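Local atomic coordinates of Polyphosphate:AMP phosphotransferase (Meiothermus ruber H328, PDB entry 5O6M), a protein that uses inorganic polyphosphate as phosphate donor to convert AMP to ADP and ADP to ATP, and also accepts other nucleoside mono- and diphosphates. Residues Q30-A35 / K231-N236; H56-V61 / E245-L250; F167-K172 / R205-Y210; Y225-N230 / N236-H241. The protein carries 1 engineered substitution. One frame throughout, in Å; residues are numbered along the deposited sequence.

All four contacts belong to one P-loop NTPase-type domain with a five-stranded parallel sheet. Helix 232-249 serves three of them: it meets helix 29-53 in interaction 1, its own preceding strand 224-228 in interaction 4, and strand 57-64 in interaction 2. Interactions 1 and 4 share Asn236 and have centres about 9 Å apart; the centres of 1 and 2 are about 21 Å apart. Interaction 3 packs helix 203-217 on strand 161-169, about 25 Å centre to centre from interaction 2. Along the chain, interaction 3 closes before 4 opens, and both lie inside the loop closed by 2. Interactions 2, 3 and 4 thus pack helices on the sheet, whereas 1 joins two helices.

Interaction 1 (Q30-A35 / K231-N236); sequences QAALEA and KNWYRN. With PO4 (phosphate ion), chain B; PO4 (phosphate ion), chain C.
Leu33 and Trp233 bring their CA atoms to 6.7 Å, where the start of helix 29-53 passes the first turn of helix 232-249. Their side chains lie nearly perpendicular to each other, and CD2 of Leu33 lies 4.1 Å from CB of Trp233. The CB of Ala32 points at the six-membered half of the indole, obliquely to it, around CE3 and CZ3; the modelled spacing there is doubtful. With CG held between the backbone N and the carbonyl carbon (chi1 61°), the indole swings over toward helix 29-53. Its five-membered side borders a phosphate ion, O2 of which lies near the ring plane at the edge, 3.3 Å from Trp233 CD1. The same oxygen accepts from Trp233 N at 2.7 Å, and Asn232 N adds a weak bond to O4, just past the N-cap residue Lys231. A second phosphate meets the guanidinium of Arg235: NH2 donates to its O2 at 3.0 Å and NH1 to its O4 at 3.2 Å. Asn236 OD1 receives both NE and NH2 of Arg235, nearly in the guanidinium plane, and so helps to fix its rotation. Lys29 NZ is also hydrogen-bonded to phosphate at this site. Both ions probably came from the crystallisation liquor, yet the apolar helix contact borders a helix start whose amides, with nearby basic side chains, would probably favour anions.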
# COMPACT_ATOMS: atom_id res chain seq x y z
N GLN D 30 6.94 9.47 -43.19
CA GLN D 30 6.81 10.90 -42.95
C GLN D 30 5.36 11.34 -42.84
O GLN D 30 5.03 12.20 -42.01
CB GLN D 30 7.55 11.69 -44.03
CG GLN D 30 9.06 11.56 -43.93
CD GLN D 30 9.56 11.90 -42.53
OE1 GLN D 30 9.05 12.81 -41.88
NE2 GLN D 30 10.57 11.16 -42.07
N ALA D 31 4.48 10.80 -43.68
CA ALA D 31 3.07 11.16 -43.57
C ALA D 31 2.46 10.66 -42.27
O ALA D 31 1.55 11.30 -41.73
CB ALA D 31 2.29 10.60 -44.77
N ALA D 32 2.94 9.53 -41.75
CA ALA D 32 2.43 9.02 -40.48
C ALA D 32 2.86 9.91 -39.32
O ALA D 32 2.07 10.16 -38.40
CB ALA D 32 2.89 7.59 -40.26
N LEU D 33 4.11 10.37 -39.33
CA LEU D 33 4.59 11.25 -38.27
C LEU D 33 3.72 12.49 -38.13
O LEU D 33 3.44 12.95 -37.01
CB LEU D 33 6.04 11.63 -38.52
CG LEU D 33 7.06 10.49 -38.44
CD1 LEU D 33 8.48 11.03 -38.56
CD2 LEU D 33 6.88 9.68 -37.16
N GLU D 34 3.26 13.05 -39.25
CA GLU D 34 2.40 14.22 -39.19
C GLU D 34 1.05 13.87 -38.58
O GLU D 34 0.50 14.63 -37.77
CB GLU D 34 2.20 14.83 -40.58
CG GLU D 34 3.45 15.46 -41.18
CD GLU D 34 3.23 15.90 -42.62
OE1 GLU D 34 2.19 15.53 -43.21
OE2 GLU D 34 4.09 16.63 -43.16
N ALA D 35 0.48 12.72 -38.96
CA ALA D 35 -0.77 12.28 -38.36
C ALA D 35 -0.58 11.90 -36.90
O ALA D 35 -1.46 12.15 -36.07
CB ALA D 35 -1.35 11.11 -39.16
N LYS D 231 7.77 -1.62 -37.50
CA LYS D 231 8.01 -0.22 -37.84
C LYS D 231 7.48 0.65 -36.70
O LYS D 231 6.27 0.70 -36.46
CB LYS D 231 7.37 0.18 -39.17
CG LYS D 231 7.76 -0.65 -40.37
CD LYS D 231 6.95 -0.19 -41.59
CE LYS D 231 7.12 -1.09 -42.80
NZ LYS D 231 6.15 -0.73 -43.88
N ASN D 232 8.40 1.34 -36.02
CA ASN D 232 8.02 2.17 -34.88
C ASN D 232 6.99 3.23 -35.26
O ASN D 232 6.02 3.46 -34.53
CB ASN D 232 9.26 2.84 -34.29
CG ASN D 232 10.15 1.86 -33.58
OD1 ASN D 232 9.85 0.67 -33.50
ND2 ASN D 232 11.28 2.35 -33.07
N TRP D 233 7.18 3.89 -36.41
CA TRP D 233 6.25 4.95 -36.78
C TRP D 233 4.83 4.41 -36.93
O TRP D 233 3.86 5.10 -36.58
CB TRP D 233 6.71 5.64 -38.08
CG TRP D 233 6.78 4.74 -39.29
CD1 TRP D 233 7.87 4.06 -39.74
CD2 TRP D 233 5.72 4.46 -40.21
NE1 TRP D 233 7.55 3.36 -40.88
CE2 TRP D 233 6.24 3.59 -41.19
CE3 TRP D 233 4.38 4.85 -40.30
CZ2 TRP D 233 5.47 3.10 -42.25
CZ3 TRP D 233 3.62 4.37 -41.35
CH2 TRP D 233 4.16 3.51 -42.31
N TYR D 234 4.69 3.19 -37.44
CA TYR D 234 3.36 2.62 -37.59
C TYR D 234 2.81 2.15 -36.25
O TYR D 234 1.65 2.42 -35.92
CB TYR D 234 3.39 1.46 -38.59
CG TYR D 234 2.01 0.96 -38.96
CD1 TYR D 234 1.18 1.72 -39.78
CD2 TYR D 234 1.54 -0.25 -38.50
CE1 TYR D 234 -0.08 1.29 -40.13
CE2 TYR D 234 0.28 -0.70 -38.85
CZ TYR D 234 -0.53 0.07 -39.66
OH TYR D 234 -1.78 -0.37 -40.01
N ARG D 235 3.63 1.45 -35.47
CA ARG D 235 3.23 1.06 -34.12
C ARG D 235 2.72 2.26 -33.34
O ARG D 235 1.61 2.23 -32.79
CB ARG D 235 4.41 0.40 -33.41
CG ARG D 235 4.18 0.07 -31.95
CD ARG D 235 5.52 -0.10 -31.23
NE ARG D 235 6.14 1.19 -30.96
CZ ARG D 235 7.45 1.36 -30.80
NH1 ARG D 235 8.28 0.34 -30.90
NH2 ARG D 235 7.93 2.58 -30.54
N ASN D 236 3.52 3.32 -33.28
CA ASN D 236 3.13 4.51 -32.54
C ASN D 236 1.86 5.14 -33.10
O ASN D 236 0.98 5.57 -32.35
CB ASN D 236 4.27 5.53 -32.54
CG ASN D 236 5.53 4.99 -31.88
OD1 ASN D 236 5.47 4.09 -31.05
ND2 ASN D 236 6.67 5.55 -32.25
P PO4 B . 11.29 3.62 -37.24
O1 PO4 B . 11.74 3.87 -38.66
O2 PO4 B . 9.81 3.90 -37.11
O3 PO4 B . 12.06 4.52 -36.30
O4 PO4 B . 11.55 2.17 -36.88
P PO4 C . 11.76 2.71 -30.15
O1 PO4 C . 12.99 2.57 -31.01
O2 PO4 C . 10.73 3.57 -30.85
O3 PO4 C . 12.14 3.36 -28.84
O4 PO4 C . 11.18 1.34 -29.88

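Interaction 2 (H56-V61 / E245-L250); sequences HKVLVV and ETLEGL
The imidazole of His56 has Leu250 CD2 over one face, 4.0 Å above the ring plane and offset toward the rim. CD1 of the same leucine reaches CG of His56 at 4.1 Å, so both methyls of Leu250 meet the histidine as the two side chains run alongside one another, pointing opposite ways. ND1 of His56 is hydrogen-bonded to Glu53 OE1, at the end of helix 29-53. This is helix-on-sheet packing in a P-loop NTPase-type fold. Strand 57-64 is the central strand of the parallel sheet and leads toward Lys70 and Asp71 of the ATP pocket, while segment 245-250 lies at the C-terminal end of helix 232-249. Two residues along the strand from His56, Val58 points at the helix as well. Its CG2, anti to the carbonyl carbon, meets CD2 of Leu247 at 4.1 Å, and CD1 of Leu250 at 4.3 Å, so this one methyl bridges both leucines. Helix 29-53 adds further apolar contacts, Leu50 touching both His56 and Val58, and Leu43 touching Leu247. Lys57 points away from the helix, and packs on Ala100 of a second subunit. At the His56 end of the contact, CE1 of His56 comes within 3.9 Å of the backbone O of Leu250.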
# COMPACT_ATOMS: atom_id res chain seq x y z
N HIS D 56 -14.48 8.31 -15.46
CA HIS D 56 -14.04 7.09 -16.12
C HIS D 56 -12.66 6.65 -15.64
O HIS D 56 -11.83 7.47 -15.25
CB HIS D 56 -14.04 7.30 -17.63
CG HIS D 56 -15.40 7.51 -18.21
ND1 HIS D 56 -15.89 8.77 -18.51
CD2 HIS D 56 -16.39 6.64 -18.51
CE1 HIS D 56 -17.11 8.65 -18.99
NE2 HIS D 56 -17.44 7.37 -18.99
N LYS D 57 -12.43 5.34 -15.70
CA LYS D 57 -11.12 4.76 -15.44
C LYS D 57 -10.64 4.10 -16.72
O LYS D 57 -11.41 3.38 -17.37
CB LYS D 57 -11.16 3.71 -14.32
CG LYS D 57 -12.21 3.92 -13.26
CD LYS D 57 -12.15 2.74 -12.29
CE LYS D 57 -13.18 2.86 -11.20
NZ LYS D 57 -14.46 2.23 -11.63
N VAL D 58 -9.38 4.32 -17.08
CA VAL D 58 -8.85 3.84 -18.35
C VAL D 58 -7.58 3.04 -18.08
O VAL D 58 -6.63 3.56 -17.47
CB VAL D 58 -8.59 5.00 -19.33
CG1 VAL D 58 -8.03 4.48 -20.64
CG2 VAL D 58 -9.88 5.79 -19.55
N LEU D 59 -7.55 1.79 -18.55
CA LEU D 59 -6.42 0.89 -18.36
C LEU D 59 -5.87 0.48 -19.72
O LEU D 59 -6.60 -0.07 -20.55
CB LEU D 59 -6.84 -0.35 -17.57
CG LEU D 59 -5.82 -1.49 -17.45
CD1 LEU D 59 -4.58 -1.05 -16.70
CD2 LEU D 59 -6.45 -2.71 -16.79
N VAL D 60 -4.59 0.77 -19.96
CA VAL D 60 -3.90 0.39 -21.18
C VAL D 60 -2.86 -0.68 -20.83
O VAL D 60 -1.93 -0.42 -20.06
CB VAL D 60 -3.24 1.60 -21.85
CG1 VAL D 60 -2.42 1.17 -23.07
CG2 VAL D 60 -4.29 2.62 -22.26
N VAL D 61 -3.02 -1.87 -21.41
CA VAL D 61 -2.10 -2.98 -21.20
C VAL D 61 -1.14 -3.05 -22.38
O VAL D 61 -1.55 -2.95 -23.54
CB VAL D 61 -2.87 -4.31 -21.05
CG1 VAL D 61 -1.89 -5.47 -20.89
CG2 VAL D 61 -3.81 -4.24 -19.86
N GLU D 245 -9.55 7.34 -30.39
CA GLU D 245 -10.95 7.11 -30.73
C GLU D 245 -11.72 6.54 -29.55
O GLU D 245 -12.82 7.01 -29.22
CB GLU D 245 -11.06 6.18 -31.95
CG GLU D 245 -12.49 5.76 -32.26
CD GLU D 245 -12.64 5.19 -33.66
OE1 GLU D 245 -11.87 5.59 -34.55
OE2 GLU D 245 -13.54 4.34 -33.86
N THR D 246 -11.16 5.52 -28.89
CA THR D 246 -11.76 4.99 -27.68
C THR D 246 -12.06 6.10 -26.68
O THR D 246 -13.13 6.14 -26.07
CB THR D 246 -10.86 3.92 -27.06
OG1 THR D 246 -10.58 2.91 -28.04
CG2 THR D 246 -11.53 3.28 -25.86
N LEU D 247 -11.10 7.01 -26.48
CA LEU D 247 -11.32 8.12 -25.56
C LEU D 247 -12.42 9.05 -26.06
O LEU D 247 -13.24 9.53 -25.27
CB LEU D 247 -10.01 8.89 -25.34
CG LEU D 247 -8.95 8.12 -24.56
CD1 LEU D 247 -7.65 8.89 -24.46
CD2 LEU D 247 -9.47 7.77 -23.17
N GLU D 248 -12.46 9.31 -27.38
CA GLU D 248 -13.54 10.11 -27.94
C GLU D 248 -14.90 9.47 -27.67
O GLU D 248 -15.88 10.17 -27.38
CB GLU D 248 -13.35 10.29 -29.45
CG GLU D 248 -12.09 11.04 -29.85
CD GLU D 248 -12.36 12.49 -30.19
OE1 GLU D 248 -13.36 13.05 -29.67
OE2 GLU D 248 -11.59 13.07 -30.97
N GLY D 249 -14.97 8.14 -27.76
CA GLY D 249 -16.22 7.45 -27.53
C GLY D 249 -16.79 7.62 -26.14
O GLY D 249 -17.99 7.37 -25.93
N LEU D 250 -15.98 8.05 -25.18
CA LEU D 250 -16.49 8.19 -23.82
C LEU D 250 -17.36 9.43 -23.64
O LEU D 250 -18.10 9.50 -22.65
CB LEU D 250 -15.33 8.22 -22.81
CG LEU D 250 -14.45 6.97 -22.70
CD1 LEU D 250 -13.29 7.22 -21.75
CD2 LEU D 250 -15.27 5.75 -22.27

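Interaction 3 (F167-K172 / R205-Y210); sequences FLHISK and RYQEAY
Phe167 drives CE1 into the middle of the Tyr210 ring, 3.2 Å above its plane and over its centre. The two planes meet obliquely, at 37°, with ring centroids 4.3 Å apart. Because CE1 is the part that dips in, CD1 and CZ flank it over the tyrosine, with CZ 3.8 Å from Tyr210 CG. The phenyl group is carried out from the strand with CG lying opposite the backbone N. Beside this pair, His169 and Gln207 form a polar counterpart. The imidazole and the amide are nearly coplanar, 12° apart, and Gln207 OE1 sits at the ring edge, 3.7 Å from His169 CE1. A bend at chi2 (-77°) folds the glutamine amide over to this position. One water joins the two segments: it is bonded to His169 ND1 at 2.7 Å, donates to Ile170 O at 2.8 Å and accepts from Gln207 NE2 at 2.9 Å. The setting is the P-loop NTPase-type core, where helix 203-217 lies against the end of strand 161-169, and the side chain of Tyr210 is about 8 Å from bound ATP. Farther out, Tyr210 OH is hydrogen-bonded to Gln63 NE2 of strand 57-64, which ties the tyrosine to the central strand. Trp224 of strand 224-228 also touches Phe167. Just past the strand end, Ser171 N-caps helix 172-183, its OG taking the backbone N of Glu174, while Asn230 OD1 accepts from Ser171 N.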
# COMPACT_ATOMS: atom_id res chain seq x y z
N PHE D 167 -0.87 -5.98 -27.91
CA PHE D 167 0.29 -6.83 -28.15
C PHE D 167 1.08 -6.20 -29.29
O PHE D 167 0.61 -6.15 -30.43
CB PHE D 167 -0.14 -8.26 -28.48
CG PHE D 167 1.01 -9.19 -28.76
CD1 PHE D 167 1.97 -9.43 -27.78
CD2 PHE D 167 1.15 -9.81 -29.99
CE1 PHE D 167 3.03 -10.28 -28.02
CE2 PHE D 167 2.21 -10.66 -30.24
CZ PHE D 167 3.15 -10.90 -29.26
N LEU D 168 2.27 -5.69 -28.98
CA LEU D 168 3.16 -5.15 -30.01
C LEU D 168 3.92 -6.32 -30.65
O LEU D 168 4.74 -6.96 -29.99
CB LEU D 168 4.11 -4.11 -29.44
CG LEU D 168 3.49 -3.03 -28.56
CD1 LEU D 168 4.56 -2.09 -28.01
CD2 LEU D 168 2.41 -2.26 -29.30
N HIS D 169 3.65 -6.57 -31.93
CA HIS D 169 4.01 -7.82 -32.59
C HIS D 169 5.22 -7.59 -33.49
O HIS D 169 5.12 -6.92 -34.53
CB HIS D 169 2.83 -8.35 -33.40
CG HIS D 169 3.06 -9.71 -33.99
ND1 HIS D 169 3.81 -10.68 -33.35
CD2 HIS D 169 2.64 -10.26 -35.15
CE1 HIS D 169 3.83 -11.77 -34.10
NE2 HIS D 169 3.13 -11.54 -35.19
N ILE D 170 6.38 -8.12 -33.09
CA ILE D 170 7.58 -8.05 -33.89
C ILE D 170 7.96 -9.47 -34.33
O ILE D 170 7.54 -10.47 -33.74
CB ILE D 170 8.76 -7.38 -33.16
CG1 ILE D 170 9.16 -8.20 -31.93
CG2 ILE D 170 8.41 -5.95 -32.78
CD1 ILE D 170 10.52 -7.83 -31.37
N SER D 171 8.77 -9.54 -35.38
CA SER D 171 9.26 -10.80 -35.91
C SER D 171 10.51 -11.26 -35.16
O SER D 171 11.16 -10.49 -34.45
CB SER D 171 9.57 -10.65 -37.40
OG SER D 171 10.62 -9.72 -37.58
N LYS D 172 10.86 -12.53 -35.36
CA LYS D 172 12.03 -13.08 -34.69
C LYS D 172 13.30 -12.39 -35.17
O LYS D 172 14.21 -12.12 -34.37
CB LYS D 172 12.13 -14.59 -34.93
CG LYS D 172 13.25 -15.25 -34.15
CD LYS D 172 13.28 -16.75 -34.35
CE LYS D 172 14.43 -17.38 -33.57
NZ LYS D 172 14.34 -18.87 -33.52
N ARG D 205 8.14 -20.99 -28.02
CA ARG D 205 7.27 -21.28 -26.89
C ARG D 205 6.59 -20.01 -26.37
O ARG D 205 5.44 -20.07 -25.93
CB ARG D 205 8.06 -21.97 -25.78
CG ARG D 205 8.41 -23.42 -26.09
CD ARG D 205 8.70 -24.19 -24.81
NE ARG D 205 10.05 -24.75 -24.79
CZ ARG D 205 10.34 -26.02 -25.06
NH1 ARG D 205 11.60 -26.44 -25.01
NH2 ARG D 205 9.38 -26.88 -25.37
N TYR D 206 7.28 -18.87 -26.42
CA TYR D 206 6.65 -17.60 -26.05
C TYR D 206 5.56 -17.21 -27.04
O TYR D 206 4.48 -16.77 -26.63
CB TYR D 206 7.69 -16.49 -25.94
CG TYR D 206 8.30 -16.33 -24.57
CD1 TYR D 206 9.61 -16.72 -24.30
CD2 TYR D 206 7.55 -15.80 -23.52
CE1 TYR D 206 10.16 -16.57 -23.04
CE2 TYR D 206 8.09 -15.65 -22.26
CZ TYR D 206 9.39 -16.04 -22.02
OH TYR D 206 9.93 -15.89 -20.76
N GLN D 207 5.82 -17.35 -28.34
CA GLN D 207 4.79 -17.03 -29.33
C GLN D 207 3.54 -17.87 -29.12
O GLN D 207 2.42 -17.37 -29.26
CB GLN D 207 5.34 -17.22 -30.74
CG GLN D 207 6.51 -16.31 -31.08
CD GLN D 207 6.08 -14.89 -31.38
OE1 GLN D 207 5.40 -14.64 -32.38
NE2 GLN D 207 6.46 -13.96 -30.52
N GLU D 208 3.71 -19.15 -28.80
CA GLU D 208 2.56 -20.01 -28.53
C GLU D 208 1.79 -19.52 -27.31
O GLU D 208 0.55 -19.49 -27.32
CB GLU D 208 3.03 -21.45 -28.34
CG GLU D 208 3.60 -22.07 -29.60
CD GLU D 208 4.34 -23.37 -29.34
OE1 GLU D 208 4.41 -23.79 -28.16
OE2 GLU D 208 4.86 -23.96 -30.31
N ALA D 209 2.50 -19.14 -26.25
CA ALA D 209 1.83 -18.64 -25.05
C ALA D 209 1.04 -17.37 -25.36
O ALA D 209 -0.08 -17.20 -24.86
CB ALA D 209 2.84 -18.39 -23.94
N TYR D 210 1.61 -16.47 -26.17
CA TYR D 210 0.89 -15.25 -26.51
C TYR D 210 -0.38 -15.56 -27.30
O TYR D 210 -1.44 -14.98 -27.04
CB TYR D 210 1.79 -14.30 -27.28
CG TYR D 210 2.51 -13.30 -26.39
CD1 TYR D 210 1.81 -12.30 -25.73
CD2 TYR D 210 3.89 -13.36 -26.22
CE1 TYR D 210 2.46 -11.39 -24.92
CE2 TYR D 210 4.55 -12.44 -25.41
CZ TYR D 210 3.83 -11.46 -24.76
OH TYR D 210 4.47 -10.55 -23.96
O HOH W 1 5.87 -11.35 -31.66

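Interaction 4 (Y225-N230 / N236-H241); sequences YVIPAN and NWLVSH
Ile227 is the bump on the strand, and Leu238 and Val239 of the helix receive it. Its CD1 lies 3.9 Å from Leu238 CD2 and reaches CG of the same leucine, while CG1 and CG2 form a fork that holds the CG2 methyl of Val239, each 3.9 Å from it. The complementary hollow is on the strand: CD2 of Leu238 settles between the isoleucine CD1 and CD of Pro228, the latter 3.8 Å away. Leu238 gets there through an extended first torsion (chi1 -177°) that places CG opposite its backbone N and aims the branch at the strand. All four touching residues are buried, and the fit is wholly apolar. On the helix, Ser240 OG donates to Asn236 O at 2.6 Å, and Ser240 N reaches the same oxygen from the opposite face of its carbonyl plane; the hydroxyl thus turns back onto its own helix. The axes of strand 225-228 and helix 236-241 come within 8.5 Å and run nearly antiparallel (152°), in the last beta-alpha unit of the P-loop NTPase-type parallel sheet. The strand is outermost in that sheet within this chain and lies next to strand 161-169, whose Phe166 and Leu168 touch Ile227; the helix is flanked by Thr73 of helix 70-77, against Val239, and by Leu36 of helix 29-53, against Ser240.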
# COMPACT_ATOMS: atom_id res chain seq x y z
N TYR D 225 -5.65 -6.00 -29.08
CA TYR D 225 -5.25 -5.48 -30.38
C TYR D 225 -3.84 -5.97 -30.68
O TYR D 225 -2.93 -5.78 -29.87
CB TYR D 225 -5.29 -3.96 -30.42
CG TYR D 225 -6.67 -3.38 -30.21
CD1 TYR D 225 -7.53 -3.17 -31.28
CD2 TYR D 225 -7.10 -3.03 -28.94
CE1 TYR D 225 -8.79 -2.64 -31.08
CE2 TYR D 225 -8.36 -2.49 -28.73
CZ TYR D 225 -9.20 -2.30 -29.80
OH TYR D 225 -10.45 -1.77 -29.59
N VAL D 226 -3.68 -6.61 -31.83
CA VAL D 226 -2.36 -6.99 -32.33
C VAL D 226 -1.84 -5.82 -33.16
O VAL D 226 -2.50 -5.39 -34.11
CB VAL D 226 -2.41 -8.28 -33.15
CG1 VAL D 226 -1.04 -8.61 -33.70
CG2 VAL D 226 -2.94 -9.42 -32.29
N ILE D 227 -0.68 -5.30 -32.78
CA ILE D 227 -0.11 -4.09 -33.36
C ILE D 227 1.11 -4.50 -34.19
O ILE D 227 2.12 -4.94 -33.62
CB ILE D 227 0.26 -3.06 -32.29
CG1 ILE D 227 -0.94 -2.75 -31.40
CG2 ILE D 227 0.84 -1.80 -32.93
CD1 ILE D 227 -2.12 -2.14 -32.15
N PRO D 228 1.06 -4.40 -35.52
CA PRO D 228 2.29 -4.58 -36.30
C PRO D 228 3.33 -3.59 -35.82
O PRO D 228 3.15 -2.38 -35.95
CB PRO D 228 1.84 -4.29 -37.74
CG PRO D 228 0.35 -4.47 -37.73
CD PRO D 228 -0.10 -4.05 -36.36
N ALA D 229 4.42 -4.10 -35.23
CA ALA D 229 5.34 -3.25 -34.49
C ALA D 229 6.77 -3.32 -35.00
O ALA D 229 7.68 -2.82 -34.33
CB ALA D 229 5.29 -3.61 -33.00
N ASN D 230 7.01 -3.93 -36.17
CA ASN D 230 8.35 -3.87 -36.73
C ASN D 230 8.74 -2.45 -37.13
O ASN D 230 9.92 -2.11 -37.10
CB ASN D 230 8.46 -4.82 -37.93
CG ASN D 230 8.81 -6.24 -37.52
OD1 ASN D 230 8.85 -6.57 -36.33
ND2 ASN D 230 9.07 -7.08 -38.51
N ASN D 236 3.52 3.32 -33.28
CA ASN D 236 3.13 4.51 -32.54
C ASN D 236 1.86 5.14 -33.10
O ASN D 236 0.98 5.57 -32.35
CB ASN D 236 4.27 5.53 -32.54
CG ASN D 236 5.53 4.99 -31.88
OD1 ASN D 236 5.47 4.09 -31.05
ND2 ASN D 236 6.67 5.55 -32.25
N TRP D 237 1.74 5.20 -34.43
CA TRP D 237 0.54 5.80 -35.02
C TRP D 237 -0.70 4.95 -34.73
O TRP D 237 -1.75 5.48 -34.34
CB TRP D 237 0.69 5.97 -36.53
CG TRP D 237 -0.60 6.41 -37.17
CD1 TRP D 237 -1.07 7.69 -37.26
CD2 TRP D 237 -1.61 5.58 -37.74
NE1 TRP D 237 -2.30 7.71 -37.88
CE2 TRP D 237 -2.66 6.42 -38.18
CE3 TRP D 237 -1.74 4.20 -37.94
CZ2 TRP D 237 -3.81 5.93 -38.80
CZ3 TRP D 237 -2.88 3.71 -38.56
CH2 TRP D 237 -3.90 4.58 -38.98
N LEU D 238 -0.60 3.63 -34.92
CA LEU D 238 -1.77 2.77 -34.77
C LEU D 238 -2.25 2.75 -33.32
O LEU D 238 -3.45 2.88 -33.06
CB LEU D 238 -1.45 1.36 -35.26
CG LEU D 238 -2.64 0.40 -35.22
CD1 LEU D 238 -3.84 0.99 -35.94
CD2 LEU D 238 -2.26 -0.95 -35.81
N VAL D 239 -1.32 2.58 -32.37
CA VAL D 239 -1.71 2.61 -30.97
C VAL D 239 -2.37 3.95 -30.64
O VAL D 239 -3.39 4.00 -29.94
CB VAL D 239 -0.50 2.33 -30.06
CG1 VAL D 239 -0.85 2.64 -28.61
CG2 VAL D 239 -0.06 0.88 -30.20
N SER D 240 -1.79 5.04 -31.13
CA SER D 240 -2.37 6.36 -30.88
C SER D 240 -3.79 6.45 -31.42
O SER D 240 -4.70 6.95 -30.74
CB SER D 240 -1.49 7.45 -31.49
OG SER D 240 -0.19 7.42 -30.93
N HIS D 241 -4.02 5.97 -32.65
CA HIS D 241 -5.35 6.07 -33.24
C HIS D 241 -6.37 5.29 -32.42
O HIS D 241 -7.44 5.82 -32.07
CB HIS D 241 -5.34 5.56 -34.68
CG HIS D 241 -6.71 5.50 -35.29
ND1 HIS D 241 -7.38 6.62 -35.74
CD2 HIS D 241 -7.54 4.45 -35.51
CE1 HIS D 241 -8.56 6.26 -36.21
NE2 HIS D 241 -8.68 4.95 -36.09